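Local coordinates for oligopeptide-binding protein oppA (Lactococcus lactis subsp. cremoris, PDB 3FTO) that captures oligopeptides for uptake by the OppABCDF ABC transporter, which is essential for importing peptides longer than three residues and for growth in milk, at residues T75-K80 with I364-T369; S95-I100 with K172-E177; Q298-S303 with L475-S480; F496-I501 with N531-V536. All blocks are in the same frame, centred on the assembly; numbering follows the deposited sequence.

Overall arrangement
Contacts 1 and 3 form one continuous patch near the middle of the chain. Their centres are about 11 Å apart and their segments alternate in sequence. The ring of F79 meets selenomethionine M300 at CZ to CE, 3.3 Å, and F365 CE1 lies 3.4 Å from A476 O. The centre of contact 3 is about 5 Å from that of the chain. Contact 2, in a small antiparallel sheet, has its centre about 26 Å from that of contact 3. Contact 4 joins two helix ends, its centre about 20 Å from that of contact 3. Contacts 2 and 4 are farthest apart, about 34 Å between centres. Proteins of this family typically hold peptides between two lobes.

Contact 1 of 4, residues T75-K80 with I364-T369; sequences TDSGFK and IFKQFT
The rings of F79 and F365 meet at a slant, with planes 56° apart and centroids 5.7 Å apart. F79 CE2 lies over one face of F365, and F79 CD2 is 4.1 Å from F365 CE1. One face of the F79 ring also carries S77 O above its centre. F365 CB sits at the edge of the F368 ring, in its plane. Two type I beta turns face each other here, D76 to F79 and F365 to F368, both in loops of this solute-binding fold. Water fills in between their backbones. One water donates to S77 O and to I364 O, at 3.0 and 2.8 Å. A second donates to G78 O and accepts from Q367 N. Q184 NE2 also donates to G78 O. At the solvent side K366 bends at chi3 and chi4 (115° and 88°), which brings its CD and CE beside S77 OG. Y559 packs edge-to-face with F79, and M300 touches the same ring. D76 ties the first turn to its flanking residues. D76 O takes T75 OG1 and F79 N from opposite faces of its plane, and K80 N reaches D76 OD1 from above the carboxylate plane at 2.8 Å.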
loop_
_atom_site.group_PDB
_atom_site.type_symbol
_atom_site.label_atom_id
_atom_site.label_comp_id
_atom_site.label_asym_id
_atom_site.label_seq_id
_atom_site.Cartn_x
_atom_site.Cartn_y
_atom_site.Cartn_z
ATOM N N THR A 75 -11.023 9.796 6.597
ATOM C CA THR A 75 -10.325 9.128 7.665
ATOM C C THR A 75 -9.558 10.117 8.506
ATOM O O THR A 75 -9.313 11.229 8.122
ATOM C CB THR A 75 -9.331 8.035 7.181
ATOM O OG1 THR A 75 -8.306 8.614 6.394
ATOM C CG2 THR A 75 -10.018 6.963 6.415
ATOM N N ASP A 76 -9.156 9.632 9.662
ATOM C CA ASP A 76 -8.145 10.229 10.486
ATOM C C ASP A 76 -6.728 9.887 9.999
ATOM O O ASP A 76 -6.557 9.204 9.031
ATOM C CB ASP A 76 -8.367 9.913 11.966
ATOM C CG ASP A 76 -8.174 8.449 12.318
ATOM O OD1 ASP A 76 -7.594 7.707 11.559
ATOM O OD2 ASP A 76 -8.593 8.055 13.393
ATOM N N SER A 77 -5.717 10.396 10.667
ATOM C CA SER A 77 -4.343 10.221 10.233
ATOM C C SER A 77 -3.952 8.754 10.283
ATOM O O SER A 77 -3.060 8.324 9.619
ATOM C CB SER A 77 -3.385 11.096 11.036
ATOM O OG SER A 77 -3.402 10.796 12.405
ATOM N N GLY A 78 -4.679 8.000 11.073
ATOM C CA GLY A 78 -4.458 6.594 11.213
ATOM C C GLY A 78 -5.263 5.734 10.265
ATOM O O GLY A 78 -5.253 4.542 10.383
ATOM N N PHE A 79 -5.983 6.364 9.353
ATOM C CA PHE A 79 -6.765 5.686 8.334
ATOM C C PHE A 79 -8.014 5.099 8.857
ATOM O O PHE A 79 -8.621 4.314 8.203
ATOM C CB PHE A 79 -5.980 4.593 7.608
ATOM C CG PHE A 79 -4.689 5.049 7.087
ATOM C CD1 PHE A 79 -4.631 6.045 6.150
ATOM C CD2 PHE A 79 -3.528 4.520 7.548
ATOM C CE1 PHE A 79 -3.437 6.494 5.689
ATOM C CE2 PHE A 79 -2.351 4.972 7.095
ATOM C CZ PHE A 79 -2.302 5.959 6.157
ATOM N N LYS A 80 -8.396 5.482 10.047
ATOM C CA LYS A 80 -9.661 5.062 10.592
ATOM C C LYS A 80 -10.750 5.995 10.096
ATOM O O LYS A 80 -10.540 7.170 10.069
ATOM C CB LYS A 80 -9.593 5.040 12.100
ATOM C CG LYS A 80 -10.870 4.787 12.773
ATOM C CD LYS A 80 -10.647 4.622 14.227
ATOM C CE LYS A 80 -11.887 4.789 15.022
ATOM N NZ LYS A 80 -12.458 3.495 15.431
ATOM N N ILE A 364 3.366 4.840 11.053
ATOM C CA ILE A 364 2.284 5.661 10.571
ATOM C C ILE A 364 0.954 4.990 10.827
ATOM O O ILE A 364 -0.043 5.650 10.869
ATOM C CB ILE A 364 2.410 6.000 9.082
ATOM C CG1 ILE A 364 2.604 4.731 8.272
ATOM C CG2 ILE A 364 3.489 7.029 8.855
ATOM C CD1 ILE A 364 2.374 4.902 6.864
ATOM N N PHE A 365 0.965 3.673 11.000
ATOM C CA PHE A 365 -0.172 2.948 11.508
ATOM C C PHE A 365 -0.124 3.049 13.024
ATOM O O PHE A 365 0.273 2.128 13.687
ATOM C CB PHE A 365 -0.113 1.491 11.093
ATOM C CG PHE A 365 -0.267 1.262 9.633
ATOM C CD1 PHE A 365 -1.500 1.119 9.071
ATOM C CD2 PHE A 365 0.824 1.150 8.826
ATOM C CE1 PHE A 365 -1.636 0.910 7.735
ATOM C CE2 PHE A 365 0.681 0.932 7.512
ATOM C CZ PHE A 365 -0.558 0.806 6.968
ATOM N N LYS A 366 -0.561 4.185 13.553
ATOM C CA LYS A 366 -0.350 4.589 14.928
ATOM C C LYS A 366 -0.967 3.623 15.911
ATOM O O LYS A 366 -0.450 3.382 16.970
ATOM C CB LYS A 366 -0.970 5.960 15.155
ATOM C CG LYS A 366 -0.303 7.105 14.445
ATOM C CD LYS A 366 -1.261 8.236 14.114
ATOM C CE LYS A 366 -0.910 9.486 14.864
ATOM N NZ LYS A 366 0.072 10.313 14.146
ATOM N N GLN A 367 -2.101 3.091 15.525
ATOM C CA GLN A 367 -2.873 2.222 16.347
ATOM C C GLN A 367 -2.571 0.731 16.169
ATOM O O GLN A 367 -3.198 -0.083 16.787
ATOM C CB GLN A 367 -4.358 2.516 16.128
ATOM C CG GLN A 367 -5.058 3.255 17.286
ATOM C CD GLN A 367 -4.303 4.469 17.803
ATOM O OE1 GLN A 367 -3.623 4.408 18.808
ATOM N NE2 GLN A 367 -4.426 5.570 17.107
ATOM N N PHE A 368 -1.625 0.385 15.305
ATOM C CA PHE A 368 -1.220 -0.997 15.116
ATOM C C PHE A 368 0.254 -1.317 15.392
ATOM O O PHE A 368 0.721 -2.371 15.065
ATOM C CB PHE A 368 -1.624 -1.514 13.736
ATOM C CG PHE A 368 -3.004 -1.124 13.319
ATOM C CD1 PHE A 368 -4.089 -1.749 13.829
ATOM C CD2 PHE A 368 -3.209 -0.110 12.428
ATOM C CE1 PHE A 368 -5.338 -1.391 13.462
ATOM C CE2 PHE A 368 -4.464 0.253 12.065
ATOM C CZ PHE A 368 -5.530 -0.394 12.579
ATOM N N THR A 369 0.996 -0.390 15.952
ATOM C CA THR A 369 2.393 -0.617 16.203
ATOM C C THR A 369 2.929 0.291 17.284
ATOM O O THR A 369 2.233 1.121 17.779
ATOM C CB THR A 369 3.263 -0.589 14.921
ATOM O OG1 THR A 369 4.572 -1.081 15.224
ATOM C CG2 THR A 369 3.340 0.797 14.344
HETATM O O HOH W 1 -0.224 8.459 10.497
HETATM O O HOH W 2 -3.884 3.720 13.188
#

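Contact 2 of 4, residues S95-I100 with K172-E177; sequences SKTATI and KVQFKE
With chi1 at -180° the Q174 chain leaves on the side away from its N, and the bend at chi2 (87°) lays the amide against the backbone of S95 and K96. There NE2 donates to S95 O at 3.0 Å, with the acceptor tilted out of the amide plane. S95 O is gripped twice, since T97 OG1 also donates to it, from above the carbonyl plane. With an alanine in place of Q174, S95 O would probably lose its donor from the neighbouring strand and be left with the T97 hydroxyl. K96 runs extended beyond CG along the other segment, and its NZ reaches K176 O at 2.9 Å. E177 OE2 is 4.1 Å from the same NZ, too far for a salt bridge. Strands 97-102 and 170-174 are antiparallel neighbours in a four-stranded sheet. A98 and V173 form the hydrogen-bonded pair; A98 N to V173 O and V173 N to A98 O are both 2.9 Å. T97-Q174 and T99-K172 are non-hydrogen-bonded pairs beside it. Just past the strand ends F175 N donates to K96 O. K96 and T97 together face D92, a G1 beta bulge in the hairpin with strand 87-92. On the A98 and V173 face, A98 CB meets the edge of the F175 ring at CE2, 3.5 Å away. On the other face T97 CG2 touches K172 CD at 3.6 Å, the two side chains crossing at about a right angle.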
loop_
_atom_site.group_PDB
_atom_site.type_symbol
_atom_site.label_atom_id
_atom_site.label_comp_id
_atom_site.label_asym_id
_atom_site.label_seq_id
_atom_site.Cartn_x
_atom_site.Cartn_y
_atom_site.Cartn_z
ATOM N N SER A 95 -26.539 -6.625 14.345
ATOM C CA SER A 95 -27.262 -6.926 13.127
ATOM C C SER A 95 -26.358 -7.332 11.993
ATOM O O SER A 95 -26.833 -7.669 10.957
ATOM C CB SER A 95 -28.144 -5.766 12.704
ATOM O OG SER A 95 -27.419 -4.586 12.617
ATOM N N LYS A 96 -25.056 -7.326 12.232
ATOM C CA LYS A 96 -24.044 -7.698 11.255
ATOM C C LYS A 96 -24.086 -6.860 10.004
ATOM O O LYS A 96 -23.940 -7.358 8.924
ATOM C CB LYS A 96 -24.171 -9.156 10.879
ATOM C CG LYS A 96 -23.720 -10.117 11.924
ATOM C CD LYS A 96 -23.954 -11.517 11.455
ATOM C CE LYS A 96 -23.203 -12.480 12.291
ATOM N NZ LYS A 96 -23.482 -13.869 11.904
ATOM N N THR A 97 -24.263 -5.572 10.199
ATOM C CA THR A 97 -24.562 -4.642 9.161
ATOM C C THR A 97 -23.645 -3.440 9.119
ATOM O O THR A 97 -23.180 -2.957 10.120
ATOM C CB THR A 97 -25.988 -4.142 9.291
ATOM O OG1 THR A 97 -26.881 -5.200 8.997
ATOM C CG2 THR A 97 -26.229 -3.087 8.313
ATOM N N ALA A 98 -23.425 -2.954 7.913
ATOM C CA ALA A 98 -22.762 -1.694 7.704
ATOM C C ALA A 98 -23.755 -0.752 7.078
ATOM O O ALA A 98 -24.398 -1.076 6.104
ATOM C CB ALA A 98 -21.593 -1.865 6.828
ATOM N N THR A 99 -23.881 0.417 7.661
ATOM C CA THR A 99 -24.778 1.406 7.109
ATOM C C THR A 99 -24.056 2.596 6.483
ATOM O O THR A 99 -23.322 3.302 7.133
ATOM C CB THR A 99 -25.774 1.872 8.158
ATOM O OG1 THR A 99 -26.424 0.742 8.725
ATOM C CG2 THR A 99 -26.781 2.705 7.545
ATOM N N ILE A 100 -24.285 2.793 5.200
ATOM C CA ILE A 100 -23.676 3.882 4.495
ATOM C C ILE A 100 -24.715 4.973 4.302
ATOM O O ILE A 100 -25.774 4.732 3.777
ATOM C CB ILE A 100 -23.096 3.432 3.136
ATOM C CG1 ILE A 100 -21.977 2.405 3.293
ATOM C CG2 ILE A 100 -22.536 4.594 2.396
ATOM C CD1 ILE A 100 -22.379 1.104 3.885
ATOM N N LYS A 172 -27.884 -0.300 3.145
ATOM C CA LYS A 172 -27.555 -1.268 4.173
ATOM C C LYS A 172 -26.827 -2.445 3.584
ATOM O O LYS A 172 -27.235 -3.001 2.591
ATOM C CB LYS A 172 -28.787 -1.760 4.907
ATOM C CG LYS A 172 -29.354 -0.808 5.852
ATOM C CD LYS A 172 -28.471 -0.623 7.001
ATOM C CE LYS A 172 -29.194 0.161 8.061
ATOM N NZ LYS A 172 -30.462 -0.481 8.401
ATOM N N VAL A 173 -25.743 -2.822 4.229
ATOM C CA VAL A 173 -24.946 -3.938 3.782
ATOM C C VAL A 173 -24.849 -5.043 4.799
ATOM O O VAL A 173 -24.317 -4.875 5.868
ATOM C CB VAL A 173 -23.550 -3.496 3.401
ATOM C CG1 VAL A 173 -22.757 -4.658 2.926
ATOM C CG2 VAL A 173 -23.610 -2.443 2.343
ATOM N N GLN A 174 -25.347 -6.200 4.430
ATOM C CA GLN A 174 -25.378 -7.323 5.335
ATOM C C GLN A 174 -24.285 -8.340 5.097
ATOM O O GLN A 174 -24.148 -8.853 4.040
ATOM C CB GLN A 174 -26.724 -8.001 5.236
ATOM C CG GLN A 174 -26.887 -9.164 6.122
ATOM C CD GLN A 174 -27.374 -8.776 7.465
ATOM O OE1 GLN A 174 -28.270 -7.961 7.600
ATOM N NE2 GLN A 174 -26.797 -9.355 8.472
ATOM N N PHE A 175 -23.519 -8.604 6.138
ATOM C CA PHE A 175 -22.398 -9.518 6.127
ATOM C C PHE A 175 -22.710 -10.839 6.830
ATOM O O PHE A 175 -23.549 -10.898 7.698
ATOM C CB PHE A 175 -21.179 -8.907 6.827
ATOM C CG PHE A 175 -20.771 -7.577 6.306
ATOM C CD1 PHE A 175 -20.061 -7.462 5.138
ATOM C CD2 PHE A 175 -21.087 -6.435 6.992
ATOM C CE1 PHE A 175 -19.683 -6.257 4.688
ATOM C CE2 PHE A 175 -20.711 -5.232 6.529
ATOM C CZ PHE A 175 -20.013 -5.138 5.379
ATOM N N LYS A 176 -22.043 -11.902 6.421
ATOM C CA LYS A 176 -22.067 -13.137 7.181
ATOM C C LYS A 176 -21.359 -13.047 8.536
ATOM O O LYS A 176 -21.842 -13.570 9.512
ATOM C CB LYS A 176 -21.509 -14.279 6.377
ATOM C CG LYS A 176 -22.301 -14.680 5.197
ATOM C CD LYS A 176 -21.412 -15.458 4.267
ATOM C CE LYS A 176 -21.884 -15.396 2.870
ATOM N NZ LYS A 176 -22.823 -16.479 2.615
ATOM N N GLU A 177 -20.206 -12.394 8.562
ATOM C CA GLU A 177 -19.411 -12.213 9.755
ATOM C C GLU A 177 -18.810 -10.811 9.859
ATOM O O GLU A 177 -18.331 -10.278 8.904
ATOM C CB GLU A 177 -18.265 -13.257 9.818
ATOM C CG GLU A 177 -18.675 -14.733 9.712
ATOM C CD GLU A 177 -19.418 -15.268 10.941
ATOM O OE1 GLU A 177 -19.125 -14.803 12.040
ATOM O OE2 GLU A 177 -20.291 -16.138 10.811
#

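Contact 3 of 4, residues Q298-S303 with L475-S480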
loop_
_atom_site.group_PDB
_atom_site.type_symbol
_atom_site.label_atom_id
_atom_site.label_comp_id
_atom_site.label_asym_id
_atom_site.label_seq_id
_atom_site.Cartn_x
_atom_site.Cartn_y
_atom_site.Cartn_z
ATOM N N GLN A 298 6.240 9.018 5.454
ATOM C CA GLN A 298 6.456 7.586 5.530
ATOM C C GLN A 298 5.385 6.774 4.826
ATOM O O GLN A 298 4.216 6.914 5.092
ATOM C CB GLN A 298 6.590 7.117 6.976
ATOM C CG GLN A 298 7.116 5.700 7.102
ATOM C CD GLN A 298 7.276 5.256 8.521
ATOM O OE1 GLN A 298 6.305 5.068 9.215
ATOM N NE2 GLN A 298 8.500 5.095 8.956
ATOM N N ALA A 299 5.841 5.894 3.948
ATOM C CA ALA A 299 5.008 5.040 3.132
ATOM C C ALA A 299 4.309 3.892 3.854
ATOM O O ALA A 299 4.757 3.433 4.870
ATOM C CB ALA A 299 5.822 4.501 2.020
HETATM N N MSE A 300 3.227 3.407 3.276
HETATM C CA MSE A 300 2.559 2.234 3.788
HETATM C C MSE A 300 3.299 1.020 3.254
HETATM O O MSE A 300 2.772 0.257 2.501
HETATM C CB MSE A 300 1.114 2.229 3.316
HETATM C CG MSE A 300 0.292 3.425 3.779
HETATM SE SE MSE A 300 -1.531 3.443 3.249
HETATM C CE MSE A 300 -1.780 5.274 3.002
ATOM N N TYR A 301 4.558 0.895 3.643
ATOM C CA TYR A 301 5.489 -0.011 3.038
ATOM C C TYR A 301 6.398 -0.726 4.029
ATOM O O TYR A 301 6.937 -0.141 4.942
ATOM C CB TYR A 301 6.314 0.772 2.032
ATOM C CG TYR A 301 7.529 0.090 1.487
ATOM C CD1 TYR A 301 7.515 -0.491 0.237
ATOM C CD2 TYR A 301 8.701 0.039 2.213
ATOM C CE1 TYR A 301 8.621 -1.104 -0.255
ATOM C CE2 TYR A 301 9.788 -0.570 1.735
ATOM C CZ TYR A 301 9.752 -1.141 0.503
ATOM O OH TYR A 301 10.865 -1.720 -0.002
ATOM N N ILE A 302 6.568 -2.010 3.813
ATOM C CA ILE A 302 7.539 -2.799 4.532
ATOM C C ILE A 302 8.429 -3.591 3.593
ATOM O O ILE A 302 7.981 -4.153 2.631
ATOM C CB ILE A 302 6.870 -3.721 5.566
ATOM C CG1 ILE A 302 7.913 -4.445 6.406
ATOM C CG2 ILE A 302 5.944 -4.687 4.909
ATOM C CD1 ILE A 302 8.764 -3.555 7.243
ATOM N N SER A 303 9.705 -3.641 3.902
ATOM C CA SER A 303 10.632 -4.515 3.225
ATOM C C SER A 303 11.215 -5.481 4.252
ATOM O O SER A 303 11.414 -5.114 5.373
ATOM C CB SER A 303 11.710 -3.710 2.527
ATOM O OG SER A 303 12.854 -3.625 3.299
ATOM N N LEU A 475 1.434 -1.916 2.066
ATOM C CA LEU A 475 0.383 -2.213 3.010
ATOM C C LEU A 475 -0.824 -1.316 2.817
ATOM O O LEU A 475 -0.711 -0.133 2.628
ATOM C CB LEU A 475 0.905 -2.093 4.436
ATOM C CG LEU A 475 1.954 -3.109 4.868
ATOM C CD1 LEU A 475 2.490 -2.810 6.224
ATOM C CD2 LEU A 475 1.443 -4.517 4.809
ATOM N N ALA A 476 -1.984 -1.931 2.872
ATOM C CA ALA A 476 -3.251 -1.259 2.752
ATOM C C ALA A 476 -3.563 -0.488 4.002
ATOM O O ALA A 476 -2.921 -0.638 5.001
ATOM C CB ALA A 476 -4.356 -2.239 2.459
ATOM N N SER A 477 -4.578 0.337 3.905
ATOM C CA SER A 477 -4.983 1.191 4.986
ATOM C C SER A 477 -5.409 0.350 6.174
ATOM O O SER A 477 -5.180 0.728 7.282
ATOM C CB SER A 477 -6.058 2.166 4.539
ATOM O OG SER A 477 -5.504 3.228 3.844
ATOM N N GLU A 478 -6.010 -0.802 5.904
ATOM C CA GLU A 478 -6.102 -1.871 6.868
ATOM C C GLU A 478 -4.940 -2.843 6.604
ATOM O O GLU A 478 -4.929 -3.571 5.637
ATOM C CB GLU A 478 -7.470 -2.529 6.783
ATOM C CG GLU A 478 -7.613 -3.918 7.343
ATOM C CD GLU A 478 -7.435 -4.029 8.851
ATOM O OE1 GLU A 478 -7.173 -3.038 9.522
ATOM O OE2 GLU A 478 -7.573 -5.136 9.358
ATOM N N PRO A 479 -3.948 -2.810 7.476
ATOM C CA PRO A 479 -2.679 -3.483 7.229
ATOM C C PRO A 479 -2.695 -4.946 7.600
ATOM O O PRO A 479 -1.903 -5.375 8.396
ATOM C CB PRO A 479 -1.719 -2.722 8.130
ATOM C CG PRO A 479 -2.545 -2.189 9.170
ATOM C CD PRO A 479 -3.930 -2.072 8.731
ATOM N N SER A 480 -3.601 -5.687 6.980
ATOM C CA SER A 480 -3.836 -7.091 7.249
ATOM C C SER A 480 -2.652 -7.937 6.901
ATOM O O SER A 480 -2.054 -7.772 5.888
ATOM C CB SER A 480 -5.083 -7.566 6.514
ATOM O OG SER A 480 -5.161 -8.957 6.437
#
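An inverse gamma turn centred on M300 meets L475 on strand 292-307, just after its antiparallel neighbour 468-474 ends. M300 is a selenomethionine. Its O accepts from L475 N at 2.6 Å, a short bond with a fairly straight N-H angle of 160°. The donor is tilted 29° from the carbonyl plane. The side chains on both sides lie close to this backbone link. M300 CB is 3.1 Å from L475 O, and L475 CB is 3.6 Å from M300 O. The M300 chain runs extended through chi2 (-179°), which carries its selenium past L475 O towards S477. SE comes within 4.0 Å of S477 OG. In the large mixed sheet the pairing of the two strands carries on beyond the turn, where I302 bonds through its backbone to W473. Strand 536-553 flanks strand 292-307 as well, with a backbone bond between A299 and M542. Near the strand pair I302 CG2 and L475 CD1 are 4.1 Å apart, an apolar contact between obliquely crossing side chains. S477 O accepts from Q184 NE2, and farther on S480 OG caps Q482 N before helix 482-485.

Contact 4 of 4, residues F496-I501 with N531-V536; sequences FNDSEI and NKKAYV
Y535 lies between F496 and K533, and these three residues bury the most surface. F496 CB covers one face of the Y535 ring, a CH-pi contact, and K533 CB lies over the opposite face. The F496 and Y535 rings are nearly parallel, 14° apart, but slid so that they barely overlap; F496 CD1 comes 3.4 Å from Y535 CD2. Y535 CB in turn sits over the F496 face. At the edge of the tyrosine ring, in its plane, is D498 OD1. It accepts from Y535 OH at 2.5 Å, a very short bond. D498 CG stands anti to the backbone N (chi1 -174°), and this turns the carboxylate to the other segment. K533 NZ forms a salt bridge with the same OD1 at 3.0 Å, on its syn side. D498 is the N-cap of helix 499-508, its OD2 accepting from I501 N at 3.1 Å. The partner segment holds the last turn of helix 516-533 and the residues after it, where A534 leaves helical geometry with positive phi. An alanine at D498 would probably leave the K533 ammonium and the Y535 hydroxyl without this shared acceptor and the helix start uncapped. E500 OE1 adds a second carboxylate for K533 NZ, 3.6 Å away, and a long salt bridge to K532 NZ. Alongside the lysine chain, running the opposite way, I501 CG1 packs on K533 CD at 3.8 Å.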
loop_
_atom_site.group_PDB
_atom_site.type_symbol
_atom_site.label_atom_id
_atom_site.label_comp_id
_atom_site.label_asym_id
_atom_site.label_seq_id
_atom_site.Cartn_x
_atom_site.Cartn_y
_atom_site.Cartn_z
ATOM N N PHE A 496 6.414 -20.726 6.573
ATOM C CA PHE A 496 6.331 -21.015 7.984
ATOM C C PHE A 496 4.906 -21.331 8.486
ATOM O O PHE A 496 3.941 -20.848 7.961
ATOM C CB PHE A 496 7.019 -19.922 8.808
ATOM C CG PHE A 496 6.190 -18.682 9.020
ATOM C CD1 PHE A 496 5.323 -18.588 10.075
ATOM C CD2 PHE A 496 6.306 -17.600 8.180
ATOM C CE1 PHE A 496 4.604 -17.453 10.276
ATOM C CE2 PHE A 496 5.570 -16.475 8.382
ATOM C CZ PHE A 496 4.727 -16.402 9.425
ATOM N N ASN A 497 4.808 -22.160 9.506
ATOM C CA ASN A 497 3.546 -22.479 10.145
ATOM C C ASN A 497 3.712 -22.612 11.664
ATOM O O ASN A 497 4.268 -23.560 12.168
ATOM C CB ASN A 497 2.975 -23.745 9.508
ATOM C CG ASN A 497 1.548 -24.001 9.875
ATOM O OD1 ASN A 497 1.148 -23.815 10.993
ATOM N ND2 ASN A 497 0.791 -24.474 8.942
ATOM N N ASP A 498 3.258 -21.619 12.382
ATOM C CA ASP A 498 3.459 -21.556 13.802
ATOM C C ASP A 498 2.119 -21.436 14.486
ATOM O O ASP A 498 1.313 -20.648 14.109
ATOM C CB ASP A 498 4.372 -20.382 14.114
ATOM C CG ASP A 498 4.770 -20.314 15.541
ATOM O OD1 ASP A 498 5.937 -20.395 15.829
ATOM O OD2 ASP A 498 3.921 -20.140 16.374
ATOM N N SER A 499 1.891 -22.247 15.494
ATOM C CA SER A 499 0.659 -22.168 16.251
ATOM C C SER A 499 0.454 -20.848 16.991
ATOM O O SER A 499 -0.633 -20.359 17.030
ATOM C CB SER A 499 0.549 -23.332 17.227
ATOM O OG SER A 499 0.203 -24.504 16.571
ATOM N N GLU A 500 1.504 -20.328 17.611
ATOM C CA GLU A 500 1.437 -19.062 18.310
ATOM C C GLU A 500 1.158 -17.908 17.360
ATOM O O GLU A 500 0.362 -17.066 17.640
ATOM C CB GLU A 500 2.690 -18.805 19.162
ATOM C CG GLU A 500 2.689 -17.439 19.864
ATOM C CD GLU A 500 3.792 -17.239 20.897
ATOM O OE1 GLU A 500 4.907 -17.643 20.660
ATOM O OE2 GLU A 500 3.554 -16.654 21.952
ATOM N N ILE A 501 1.819 -17.902 16.219
ATOM C CA ILE A 501 1.587 -16.888 15.204
ATOM C C ILE A 501 0.169 -16.944 14.631
ATOM O O ILE A 501 -0.423 -15.938 14.382
ATOM C CB ILE A 501 2.673 -16.888 14.105
ATOM C CG1 ILE A 501 4.020 -16.462 14.674
ATOM C CG2 ILE A 501 2.297 -16.008 12.974
ATOM C CD1 ILE A 501 4.046 -15.132 15.360
ATOM N N ASN A 531 9.236 -11.203 15.466
ATOM C CA ASN A 531 10.629 -10.873 15.627
ATOM C C ASN A 531 11.415 -11.893 16.406
ATOM O O ASN A 531 12.500 -12.217 16.028
ATOM C CB ASN A 531 10.808 -9.495 16.236
ATOM C CG ASN A 531 10.619 -8.413 15.247
ATOM O OD1 ASN A 531 10.483 -8.671 14.085
ATOM N ND2 ASN A 531 10.575 -7.202 15.699
ATOM N N LYS A 532 10.856 -12.375 17.501
ATOM C CA LYS A 532 11.497 -13.381 18.291
ATOM C C LYS A 532 11.677 -14.717 17.573
ATOM O O LYS A 532 12.729 -15.296 17.610
ATOM C CB LYS A 532 10.768 -13.558 19.612
ATOM C CG LYS A 532 11.063 -14.834 20.308
ATOM C CD LYS A 532 10.081 -15.119 21.397
ATOM C CE LYS A 532 8.689 -15.161 20.866
ATOM N NZ LYS A 532 7.800 -15.830 21.803
ATOM N N LYS A 533 10.632 -15.176 16.919
ATOM C CA LYS A 533 10.696 -16.331 16.060
ATOM C C LYS A 533 11.583 -16.136 14.862
ATOM O O LYS A 533 12.296 -17.001 14.487
ATOM C CB LYS A 533 9.310 -16.767 15.644
ATOM C CG LYS A 533 8.615 -17.441 16.758
ATOM C CD LYS A 533 7.153 -17.394 16.650
ATOM C CE LYS A 533 6.499 -17.956 17.903
ATOM N NZ LYS A 533 7.084 -19.217 18.334
ATOM N N ALA A 534 11.532 -14.964 14.277
ATOM C CA ALA A 534 12.356 -14.630 13.159
ATOM C C ALA A 534 12.230 -15.570 11.957
ATOM O O ALA A 534 13.197 -15.886 11.328
ATOM C CB ALA A 534 13.781 -14.479 13.593
ATOM N N TYR A 535 11.028 -16.000 11.642
ATOM C CA TYR A 535 10.791 -16.686 10.382
ATOM C C TYR A 535 11.057 -15.731 9.226
ATOM O O TYR A 535 11.497 -16.130 8.182
ATOM C CB TYR A 535 9.395 -17.286 10.287
ATOM C CG TYR A 535 9.028 -18.202 11.411
ATOM C CD1 TYR A 535 9.759 -19.325 11.678
ATOM C CD2 TYR A 535 7.926 -17.958 12.182
ATOM C CE1 TYR A 535 9.423 -20.140 12.673
ATOM C CE2 TYR A 535 7.587 -18.775 13.180
ATOM C CZ TYR A 535 8.334 -19.867 13.419
ATOM O OH TYR A 535 7.986 -20.672 14.425
ATOM N N VAL A 536 10.742 -14.469 9.452
ATOM C CA VAL A 536 11.073 -13.350 8.606
ATOM C C VAL A 536 11.628 -12.232 9.495
ATOM O O VAL A 536 11.309 -12.168 10.645
ATOM C CB VAL A 536 9.860 -12.835 7.785
ATOM C CG1 VAL A 536 9.262 -13.893 6.981
ATOM C CG2 VAL A 536 8.840 -12.194 8.649
HETATM O O HOH W 3 7.544 -23.447 13.298
#